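Local coordinates for protein endoglucanase, family GH5 (Zobellia galactanivorans, PDB 6GL2) that probably hydrolyses hemicellulose such as mixed-linked glucan, as a glycoside hydrolase of family 5 from a marine bacterium, at residues D240-T245 with P284-A289; Y232-D237 with W276-S281; S228-Q233 with T250-E255. One frame throughout, in Å; residues are numbered along the deposited sequence. Where two conformers were deposited one is given.

Interaction 1 of 3, residues D240-T245 with P284-A289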
loop_
_atom_site.group_PDB
_atom_site.type_symbol
_atom_site.label_atom_id
_atom_site.label_comp_id
_atom_site.label_asym_id
_atom_site.label_seq_id
_atom_site.Cartn_x
_atom_site.Cartn_y
_atom_site.Cartn_z
ATOM N N ASP A 240 -22.378 -9.711 -4.521
ATOM C CA ASP A 240 -22.233 -11.052 -5.009
ATOM C C ASP A 240 -21.487 -11.777 -3.891
ATOM O O ASP A 240 -20.478 -11.236 -3.366
ATOM C CB ASP A 240 -21.424 -11.045 -6.279
ATOM C CG ASP A 240 -21.271 -12.427 -6.883
ATOM O OD1 ASP A 240 -21.894 -13.409 -6.387
ATOM O OD2 ASP A 240 -20.520 -12.534 -7.884
ATOM N N SER A 241 -21.953 -12.934 -3.461
ATOM C CA SER A 241 -21.262 -13.598 -2.346
ATOM C C SER A 241 -20.601 -14.878 -2.719
ATOM O O SER A 241 -19.938 -15.496 -1.882
ATOM C CB SER A 241 -22.162 -13.801 -1.135
ATOM O OG SER A 241 -23.240 -14.652 -1.459
ATOM N N THR A 242 -20.746 -15.266 -3.978
ATOM C CA THR A 242 -20.115 -16.416 -4.475
ATOM C C THR A 242 -18.972 -16.085 -5.407
ATOM O O THR A 242 -18.986 -15.038 -6.074
ATOM C CB THR A 242 -21.118 -17.381 -5.177
ATOM O OG1 THR A 242 -21.610 -16.730 -6.321
ATOM C CG2 THR A 242 -22.329 -17.629 -4.287
ATOM N N TRP A 243 -17.994 -16.948 -5.388
ATOM C CA TRP A 243 -16.846 -16.837 -6.248
ATOM C C TRP A 243 -16.284 -18.185 -6.481
ATOM O O TRP A 243 -16.113 -18.985 -5.533
ATOM C CB TRP A 243 -15.770 -15.877 -5.650
ATOM C CG TRP A 243 -14.701 -15.533 -6.627
ATOM C CD1 TRP A 243 -14.653 -14.430 -7.471
ATOM C CD2 TRP A 243 -13.524 -16.349 -6.998
ATOM N NE1 TRP A 243 -13.559 -14.505 -8.262
ATOM C CE2 TRP A 243 -12.832 -15.606 -8.032
ATOM C CE3 TRP A 243 -12.935 -17.541 -6.549
ATOM C CZ2 TRP A 243 -11.705 -16.119 -8.648
ATOM C CZ3 TRP A 243 -11.771 -18.023 -7.207
ATOM C CH2 TRP A 243 -11.180 -17.290 -8.209
ATOM N N GLY A 244 -15.942 -18.466 -7.743
ATOM C CA GLY A 244 -15.152 -19.605 -8.118
ATOM C C GLY A 244 -15.499 -20.336 -9.428
ATOM O O GLY A 244 -14.896 -21.383 -9.671
ATOM N N THR A 245 -16.335 -19.702 -10.241
ATOM C CA THR A 245 -16.673 -20.261 -11.618
ATOM C C THR A 245 -15.447 -20.119 -12.532
ATOM O O THR A 245 -14.508 -19.345 -12.201
ATOM C CB THR A 245 -17.857 -19.576 -12.240
ATOM O OG1 THR A 245 -17.572 -18.203 -12.497
ATOM C CG2 THR A 245 -19.155 -19.766 -11.399
ATOM N N PRO A 284 -17.483 -18.083 3.850
ATOM C CA PRO A 284 -16.100 -18.438 4.119
ATOM C C PRO A 284 -15.460 -19.290 3.055
ATOM O O PRO A 284 -14.232 -19.169 2.805
ATOM C CB PRO A 284 -16.164 -19.125 5.506
ATOM C CG PRO A 284 -17.612 -19.543 5.653
ATOM C CD PRO A 284 -18.401 -18.500 4.952
ATOM N N GLU A 285 -16.182 -20.272 2.476
ATOM C CA GLU A 285 -15.554 -21.141 1.511
ATOM C C GLU A 285 -15.137 -20.398 0.214
ATOM O O GLU A 285 -14.112 -20.652 -0.323
ATOM C CB GLU A 285 -16.454 -22.340 1.175
ATOM C CG GLU A 285 -16.567 -23.355 2.312
ATOM C CD GLU A 285 -17.811 -23.143 3.132
ATOM N N ASP A 286 -16.000 -19.515 -0.192
ATOM C CA ASP A 286 -15.702 -18.772 -1.417
ATOM C C ASP A 286 -14.627 -17.707 -1.147
ATOM O O ASP A 286 -13.783 -17.473 -2.024
ATOM C CB ASP A 286 -16.956 -18.219 -2.129
ATOM C CG ASP A 286 -17.844 -19.314 -2.832
ATOM O OD1 ASP A 286 -17.592 -20.539 -2.766
ATOM O OD2 ASP A 286 -18.850 -18.839 -3.409
ATOM N N ARG A 287 -14.598 -17.060 0.024
ATOM C CA ARG A 287 -13.507 -16.158 0.370
ATOM C C ARG A 287 -12.179 -16.872 0.317
ATOM O O ARG A 287 -11.180 -16.378 -0.127
ATOM C CB ARG A 287 -13.648 -15.498 1.726
ATOM C CG ARG A 287 -14.669 -14.451 1.836
ATOM C CD ARG A 287 -14.559 -13.887 3.237
ATOM N NE ARG A 287 -13.551 -12.891 3.569
ATOM C CZ ARG A 287 -13.192 -12.501 4.794
ATOM N NH1 ARG A 287 -13.426 -13.251 5.819
ATOM N NH2 ARG A 287 -12.582 -11.323 5.009
ATOM N N LEU A 288 -12.141 -18.104 0.863
ATOM C CA LEU A 288 -10.965 -18.879 0.861
ATOM C C LEU A 288 -10.515 -19.268 -0.561
ATOM O O LEU A 288 -9.304 -19.164 -0.912
ATOM C CB LEU A 288 -11.145 -20.208 1.663
ATOM C CG LEU A 288 -9.939 -21.102 1.773
ATOM C CD1 LEU A 288 -8.660 -20.422 2.294
ATOM C CD2 LEU A 288 -10.300 -22.367 2.599
ATOM N N ALA A 289 -11.454 -19.745 -1.380
ATOM C CA ALA A 289 -11.160 -20.073 -2.779
ATOM C C ALA A 289 -10.611 -18.871 -3.544
ATOM O O ALA A 289 -9.651 -18.978 -4.256
ATOM C CB ALA A 289 -12.397 -20.592 -3.515
HETATM O O HOH W 1 -15.585 -21.564 -4.565
#

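Interaction 2 of 3, residues Y232-D237 with W276-S281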
loop_
_atom_site.group_PDB
_atom_site.type_symbol
_atom_site.label_atom_id
_atom_site.label_comp_id
_atom_site.label_asym_id
_atom_site.label_seq_id
_atom_site.Cartn_x
_atom_site.Cartn_y
_atom_site.Cartn_z
ATOM N N TYR A 232 -14.919 -6.494 -7.637
ATOM C CA TYR A 232 -15.401 -5.669 -6.566
ATOM C C TYR A 232 -16.778 -6.056 -6.026
ATOM O O TYR A 232 -17.118 -5.737 -4.887
ATOM C CB TYR A 232 -15.322 -4.175 -6.974
ATOM C CG TYR A 232 -16.391 -3.786 -7.936
ATOM C CD1 TYR A 232 -17.667 -3.417 -7.501
ATOM C CD2 TYR A 232 -16.156 -3.831 -9.309
ATOM C CE1 TYR A 232 -18.650 -3.070 -8.421
ATOM C CE2 TYR A 232 -17.137 -3.450 -10.232
ATOM C CZ TYR A 232 -18.375 -3.091 -9.762
ATOM O OH TYR A 232 -19.391 -2.733 -10.664
ATOM N N GLN A 233 -17.614 -6.638 -6.874
ATOM C CA GLN A 233 -18.933 -7.022 -6.432
ATOM C C GLN A 233 -18.897 -8.058 -5.280
ATOM O O GLN A 233 -19.723 -8.037 -4.391
ATOM C CB GLN A 233 -19.663 -7.667 -7.598
ATOM C CG GLN A 233 -19.969 -6.683 -8.715
ATOM C CD GLN A 233 -18.926 -6.622 -9.792
ATOM O OE1 GLN A 233 -17.743 -7.062 -9.675
ATOM N NE2 GLN A 233 -19.384 -6.071 -10.954
ATOM N N PHE A 234 -17.926 -8.941 -5.355
ATOM C CA PHE A 234 -17.597 -9.950 -4.319
ATOM C C PHE A 234 -16.755 -9.333 -3.208
ATOM O O PHE A 234 -17.024 -9.536 -2.029
ATOM C CB PHE A 234 -16.865 -11.074 -4.959
ATOM C CG PHE A 234 -16.454 -12.148 -4.023
ATOM C CD1 PHE A 234 -17.362 -13.124 -3.618
ATOM C CD2 PHE A 234 -15.146 -12.286 -3.509
ATOM C CE1 PHE A 234 -17.018 -14.135 -2.738
ATOM C CE2 PHE A 234 -14.800 -13.302 -2.664
ATOM C CZ PHE A 234 -15.729 -14.232 -2.251
ATOM N N CYS A 235 -15.763 -8.553 -3.545
ATOM C CA CYS A 235 -14.763 -8.126 -2.574
ATOM C C CYS A 235 -15.151 -6.931 -1.714
ATOM O O CYS A 235 -14.799 -6.856 -0.538
ATOM C CB CYS A 235 -13.432 -7.869 -3.233
ATOM S SG CYS A 235 -12.631 -9.231 -3.998
ATOM N N LEU A 236 -15.809 -5.953 -2.353
ATOM C CA LEU A 236 -16.158 -4.694 -1.714
ATOM C C LEU A 236 -17.603 -4.495 -1.433
ATOM O O LEU A 236 -17.967 -4.102 -0.297
ATOM C CB LEU A 236 -15.633 -3.524 -2.555
ATOM C CG LEU A 236 -14.107 -3.411 -2.734
ATOM C CD1 LEU A 236 -13.711 -2.235 -3.610
ATOM C CD2 LEU A 236 -13.435 -3.345 -1.366
ATOM N N ASP A 237 -18.429 -4.729 -2.416
ATOM C CA ASP A 237 -19.844 -4.361 -2.245
ATOM C C ASP A 237 -20.663 -5.382 -1.485
ATOM O O ASP A 237 -21.688 -5.009 -0.888
ATOM C CB ASP A 237 -20.513 -4.208 -3.597
ATOM C CG ASP A 237 -20.039 -3.012 -4.337
ATOM O OD1 ASP A 237 -19.284 -2.176 -3.727
ATOM O OD2 ASP A 237 -20.443 -2.931 -5.538
ATOM N N TRP A 276 -5.548 -5.760 -1.528
ATOM C CA TRP A 276 -6.594 -6.585 -2.145
ATOM C C TRP A 276 -7.228 -7.356 -1.020
ATOM O O TRP A 276 -6.779 -7.266 0.140
ATOM C CB TRP A 276 -6.005 -7.550 -3.197
ATOM C CG TRP A 276 -5.145 -8.577 -2.594
ATOM C CD1 TRP A 276 -3.841 -8.427 -2.131
ATOM C CD2 TRP A 276 -5.502 -9.923 -2.279
ATOM N NE1 TRP A 276 -3.399 -9.592 -1.577
ATOM C CE2 TRP A 276 -4.359 -10.541 -1.657
ATOM C CE3 TRP A 276 -6.587 -10.708 -2.572
ATOM C CZ2 TRP A 276 -4.352 -11.902 -1.294
ATOM C CZ3 TRP A 276 -6.618 -12.057 -2.176
ATOM C CH2 TRP A 276 -5.483 -12.656 -1.594
ATOM N N GLY A 277 -8.284 -8.117 -1.323
ATOM C CA GLY A 277 -8.945 -8.993 -0.408
ATOM C C GLY A 277 -10.431 -8.923 -0.535
ATOM O O GLY A 277 -10.919 -8.323 -1.506
ATOM N N SER A 278 -11.125 -9.640 0.340
ATOM C CA SER A 278 -12.594 -9.647 0.273
ATOM C C SER A 278 -13.170 -9.392 1.611
ATOM O O SER A 278 -12.644 -9.867 2.606
ATOM C CB SER A 278 -13.110 -11.004 -0.308
ATOM O OG SER A 278 -12.661 -12.063 0.502
ATOM N N THR A 279 -14.274 -8.710 1.670
ATOM C CA THR A 279 -15.011 -8.475 2.897
ATOM C C THR A 279 -15.807 -9.764 3.234
ATOM O O THR A 279 -16.097 -10.575 2.351
ATOM C CB THR A 279 -15.919 -7.254 2.724
ATOM O OG1 THR A 279 -16.245 -6.742 4.035
ATOM C CG2 THR A 279 -17.178 -7.500 1.845
ATOM N N PHE A 280 -16.066 -9.950 4.485
ATOM C CA PHE A 280 -16.818 -11.077 4.924
ATOM C C PHE A 280 -18.283 -10.944 4.508
ATOM O O PHE A 280 -18.981 -10.045 4.942
ATOM C CB PHE A 280 -16.767 -11.260 6.447
ATOM C CG PHE A 280 -17.420 -12.528 6.883
ATOM C CD1 PHE A 280 -16.923 -13.761 6.499
ATOM C CD2 PHE A 280 -18.601 -12.451 7.564
ATOM C CE1 PHE A 280 -17.594 -14.926 6.862
ATOM C CE2 PHE A 280 -19.290 -13.640 7.892
ATOM C CZ PHE A 280 -18.748 -14.818 7.579
ATOM N N SER A 281 -18.797 -11.895 3.752
ATOM C CA SER A 281 -20.226 -11.884 3.351
ATOM C C SER A 281 -20.899 -13.232 3.582
ATOM O O SER A 281 -21.509 -13.825 2.651
ATOM C CB SER A 281 -20.303 -11.568 1.859
ATOM O OG SER A 281 -19.788 -10.257 1.613
HETATM O O HOH W 2 -17.567 -11.245 0.157
#

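Interaction 3 of 3, residues S228-Q233 with T250-E255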
loop_
_atom_site.group_PDB
_atom_site.type_symbol
_atom_site.label_atom_id
_atom_site.label_comp_id
_atom_site.label_asym_id
_atom_site.label_seq_id
_atom_site.Cartn_x
_atom_site.Cartn_y
_atom_site.Cartn_z
ATOM N N SER A 228 -6.216 -3.733 -6.226
ATOM C CA SER A 228 -7.291 -4.352 -7.058
ATOM C C SER A 228 -8.098 -5.342 -6.251
ATOM O O SER A 228 -7.674 -6.477 -6.062
ATOM C CB SER A 228 -6.672 -5.025 -8.230
ATOM O OG SER A 228 -7.845 -5.374 -9.080
ATOM N N TYR A 229 -9.189 -4.847 -5.726
ATOM C CA TYR A 229 -10.108 -5.659 -4.981
ATOM C C TYR A 229 -11.074 -6.426 -5.944
ATOM O O TYR A 229 -12.246 -6.184 -5.964
ATOM C CB TYR A 229 -10.886 -4.878 -3.995
ATOM C CG TYR A 229 -10.111 -4.261 -2.808
ATOM C CD1 TYR A 229 -9.411 -3.074 -2.957
ATOM C CD2 TYR A 229 -10.028 -4.916 -1.595
ATOM C CE1 TYR A 229 -8.772 -2.512 -1.877
ATOM C CE2 TYR A 229 -9.359 -4.351 -0.519
ATOM C CZ TYR A 229 -8.744 -3.196 -0.673
ATOM O OH TYR A 229 -8.130 -2.666 0.475
ATOM N N PHE A 230 -10.463 -7.230 -6.772
ATOM C CA PHE A 230 -11.102 -7.831 -7.947
ATOM C C PHE A 230 -11.655 -9.213 -7.565
ATOM O O PHE A 230 -10.940 -10.027 -7.066
ATOM C CB PHE A 230 -10.099 -7.995 -9.091
ATOM C CG PHE A 230 -10.777 -8.265 -10.411
ATOM C CD1 PHE A 230 -11.310 -9.532 -10.664
ATOM C CD2 PHE A 230 -11.064 -7.252 -11.275
ATOM C CE1 PHE A 230 -12.036 -9.763 -11.841
ATOM C CE2 PHE A 230 -11.744 -7.498 -12.459
ATOM C CZ PHE A 230 -12.250 -8.761 -12.734
ATOM N N PRO A 231 -12.957 -9.471 -7.844
ATOM C CA PRO A 231 -13.938 -8.565 -8.453
ATOM C C PRO A 231 -14.696 -7.775 -7.414
ATOM O O PRO A 231 -15.014 -8.330 -6.370
ATOM C CB PRO A 231 -14.871 -9.520 -9.223
ATOM C CG PRO A 231 -14.890 -10.701 -8.299
ATOM C CD PRO A 231 -13.493 -10.814 -7.721
ATOM N N TYR A 232 -14.919 -6.494 -7.637
ATOM C CA TYR A 232 -15.401 -5.669 -6.566
ATOM C C TYR A 232 -16.778 -6.056 -6.026
ATOM O O TYR A 232 -17.118 -5.737 -4.887
ATOM C CB TYR A 232 -15.322 -4.175 -6.974
ATOM C CG TYR A 232 -16.391 -3.786 -7.936
ATOM C CD1 TYR A 232 -17.667 -3.417 -7.501
ATOM C CD2 TYR A 232 -16.156 -3.831 -9.309
ATOM C CE1 TYR A 232 -18.650 -3.070 -8.421
ATOM C CE2 TYR A 232 -17.137 -3.450 -10.232
ATOM C CZ TYR A 232 -18.375 -3.091 -9.762
ATOM O OH TYR A 232 -19.391 -2.733 -10.664
ATOM N N GLN A 233 -17.614 -6.638 -6.874
ATOM C CA GLN A 233 -18.933 -7.022 -6.432
ATOM C C GLN A 233 -18.897 -8.058 -5.280
ATOM O O GLN A 233 -19.723 -8.037 -4.391
ATOM C CB GLN A 233 -19.663 -7.667 -7.598
ATOM C CG GLN A 233 -19.969 -6.683 -8.715
ATOM C CD GLN A 233 -18.926 -6.622 -9.792
ATOM O OE1 GLN A 233 -17.743 -7.062 -9.675
ATOM N NE2 GLN A 233 -19.384 -6.071 -10.954
ATOM N N THR A 250 -11.132 -16.757 -15.055
ATOM C CA THR A 250 -10.754 -16.035 -16.263
ATOM C C THR A 250 -10.764 -14.480 -16.142
ATOM O O THR A 250 -9.806 -13.841 -16.607
ATOM C CB THR A 250 -11.672 -16.503 -17.466
ATOM O OG1 THR A 250 -11.505 -17.919 -17.651
ATOM C CG2 THR A 250 -11.358 -15.754 -18.736
ATOM N N ALA A 251 -11.802 -13.911 -15.550
ATOM C CA ALA A 251 -11.879 -12.493 -15.364
ATOM C C ALA A 251 -10.762 -11.981 -14.440
ATOM O O ALA A 251 -10.152 -10.965 -14.740
ATOM C CB ALA A 251 -13.209 -12.070 -14.867
ATOM N N LEU A 252 -10.446 -12.728 -13.399
ATOM C CA LEU A 252 -9.359 -12.292 -12.495
ATOM C C LEU A 252 -7.982 -12.420 -13.122
ATOM O O LEU A 252 -7.142 -11.546 -13.036
ATOM C CB LEU A 252 -9.484 -13.078 -11.192
ATOM C CG LEU A 252 -8.457 -12.787 -10.120
ATOM C CD1 LEU A 252 -8.190 -11.310 -9.825
ATOM C CD2 LEU A 252 -8.794 -13.548 -8.887
ATOM N N LEU A 253 -7.782 -13.461 -13.925
ATOM C CA LEU A 253 -6.534 -13.626 -14.588
ATOM C C LEU A 253 -6.405 -12.512 -15.671
ATOM O O LEU A 253 -5.293 -12.024 -15.930
ATOM C CB LEU A 253 -6.375 -15.002 -15.244
ATOM C CG LEU A 253 -6.282 -16.172 -14.309
ATOM C CD1 LEU A 253 -5.953 -17.413 -15.142
ATOM C CD2 LEU A 253 -5.153 -15.910 -13.277
ATOM N N ALA A 254 -7.512 -12.086 -16.301
ATOM C CA ALA A 254 -7.437 -11.044 -17.302
ATOM C C ALA A 254 -7.017 -9.734 -16.650
ATOM O O ALA A 254 -6.268 -8.958 -17.190
ATOM C CB ALA A 254 -8.777 -10.841 -18.010
ATOM N N GLU A 255 -7.565 -9.438 -15.461
ATOM C CA GLU A 255 -7.155 -8.257 -14.655
ATOM C C GLU A 255 -5.668 -8.280 -14.373
ATOM O O GLU A 255 -4.946 -7.302 -14.604
ATOM C CB GLU A 255 -8.027 -8.231 -13.374
ATOM C CG GLU A 255 -7.596 -7.271 -12.271
ATOM C CD GLU A 255 -7.848 -5.846 -12.600
ATOM O OE1 GLU A 255 -7.443 -4.964 -11.759
ATOM O OE2 GLU A 255 -8.396 -5.467 -13.714
#

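Interaction 1 of 3, residues D240-T245 with P284-A289
D286 reaches out from the first turn of helix 284-301 to the backbone of W243. In the conformer described here its CG stands beside its own backbone N (chi1 -72°), and OD2 accepts the W243 N-H at 2.9 Å between N and OD2. That N-H comes from above the carboxylate plane, 52° out of it. The side chains of T242 and D286 lie side by side and point the same way. A water donates to both D286 OD1 and W243 O, bridging two acceptors. All this holds for one of two deposited D286 conformers; the other may differ. W243 CG is anti to its backbone N (chi1 -169°), and the indole lies against the helix one turn further on, where W243 CZ3 is 3.8 Å from A289 O, which meets the ring obliquely. Earlier in the loop, D240 OD1 accepts a hydrogen bond from T242 N at 3.3 Å in an Asx turn; D240, T242 and D248 are ligands of a magnesium ion seen in this protein but not bound here. The contact lies at the surface: the loop between helices 232-237 and 246-266 is laid against the start of helix 284-301, while the W243 ring meets F293 and, edge-to-face, H290.

Interaction 2 of 3, residues Y232-D237 with W276-S281
T279 and C235 are joined through their backbones by the one direct hydrogen bond of this contact, T279 N donating to C235 O at 2.9 Å. The same carbonyl oxygen is covered by the methyl of T279, with CG2 3.4 Å from C235 O. That methyl sits between the T279 backbone N and carbonyl carbon, while OG1 is anti to the N (chi1 -159°). Each segment has further hydrogen bonds of its own: S278 O is held from outside by R287 of helix 284-301, and on the helix side the turn at 233-237 is of the wider pi type, Y232 O accepting from both L236 N and D237 N.

A water provides the second polar link. It donates to F234 O and to T279 O and accepts from S281 OG, which ties two backbone carbonyls and a serine hydroxyl together. It also lies over the centre of one face of the F234 ring, 4.1 Å above the plane.

The remaining contacts are close packing. S278 CB lies 3.7 Å from F234 CE2, meeting the ring obliquely. C235 lies against the G277 carbonyl with both its CB, 3.1 Å from G277 O, and its SG, a tight packing contact. G277 has backbone angles that only glycine takes comfortably, since a CB would be jammed against the carbonyl O of W276.

The two segments follow neighbouring barrel strands, 222-227 and 271-276, at the end of the TIM barrel where substrate is bound in this fold. The direct bond is between main-chain atoms and two of the water's three partners are carbonyl oxygens, so the polar join probably depends more on backbone shape than on side-chain identity; S281 OG is the exception.

Interaction 3 of 3, residues S228-Q233 with T250-E255
The backbones of F230 and L252 approach most closely, CA to CA 6.6 Å, where the loop leaving barrel strand 222-227 runs past helix 246-266 through an inverse gamma turn centred on Y229 and a cis peptide before P231.

F230 is the side chain that bridges the two segments. Its CG is anti to the backbone N (chi1 -165°), and the ring reaches the helix between E255, A251 and L252. E255 covers one face: its CB stands 4.0 Å from the F230 ring centroid, a CH-pi contact 17° off the ring normal and displaced toward the rim. The chain of E255 bends at its second torsion, and its carboxylate plane is only 16° from that of the ring. Elsewhere on the ring, L252 CD1 touches F230 CD1 at 3.7 Å, the two side chains sliding past each other in opposite directions. A251 meets the far end of the ring, with its CB 4.0 Å from F230 CE1 and its O 3.6 Å from F230 CZ. An alanine in place of F230 would probably open a gap beside A251 and L252 and leave E255 CB without the ring face it lies over.

The polar link is at the strand end of the loop. S228 OG donates to E255 OE1 at 2.7 Å, on the anti side, though out of the carboxylate plane. OE1 is also hydrogen-bonded to T205, and OE2 forms a salt bridge with K258.

E255 therefore serves both parts of the contact, its CB over the ring face and its CG just past the rim near F230 CD2, its buried carboxylate gripped by two hydroxyls and a lysine. The nearby positive charge would be expected to favour the ionised form, and the several partners should fix the rotation of the group.

The three contacts cover one side of the barrel and run from interior to surface. Interactions 2 and 3 are buried: interaction 3 works from the loop ahead of helix 232-237 and joins it to helix 246-266, interaction 2 works from the helix itself and joins it to the loop after strand 271-276. Interaction 1 lies further out, where the loop between helices 232-237 and 246-266 meets helix 284-301. The chemistry follows the place: aromatic packing with a buried carboxylate in interaction 3, main-chain bonding and water in interaction 2, an acidic side chain with a bridging water in interaction 1. W243, touching F234, P231 and L252, brings all three together.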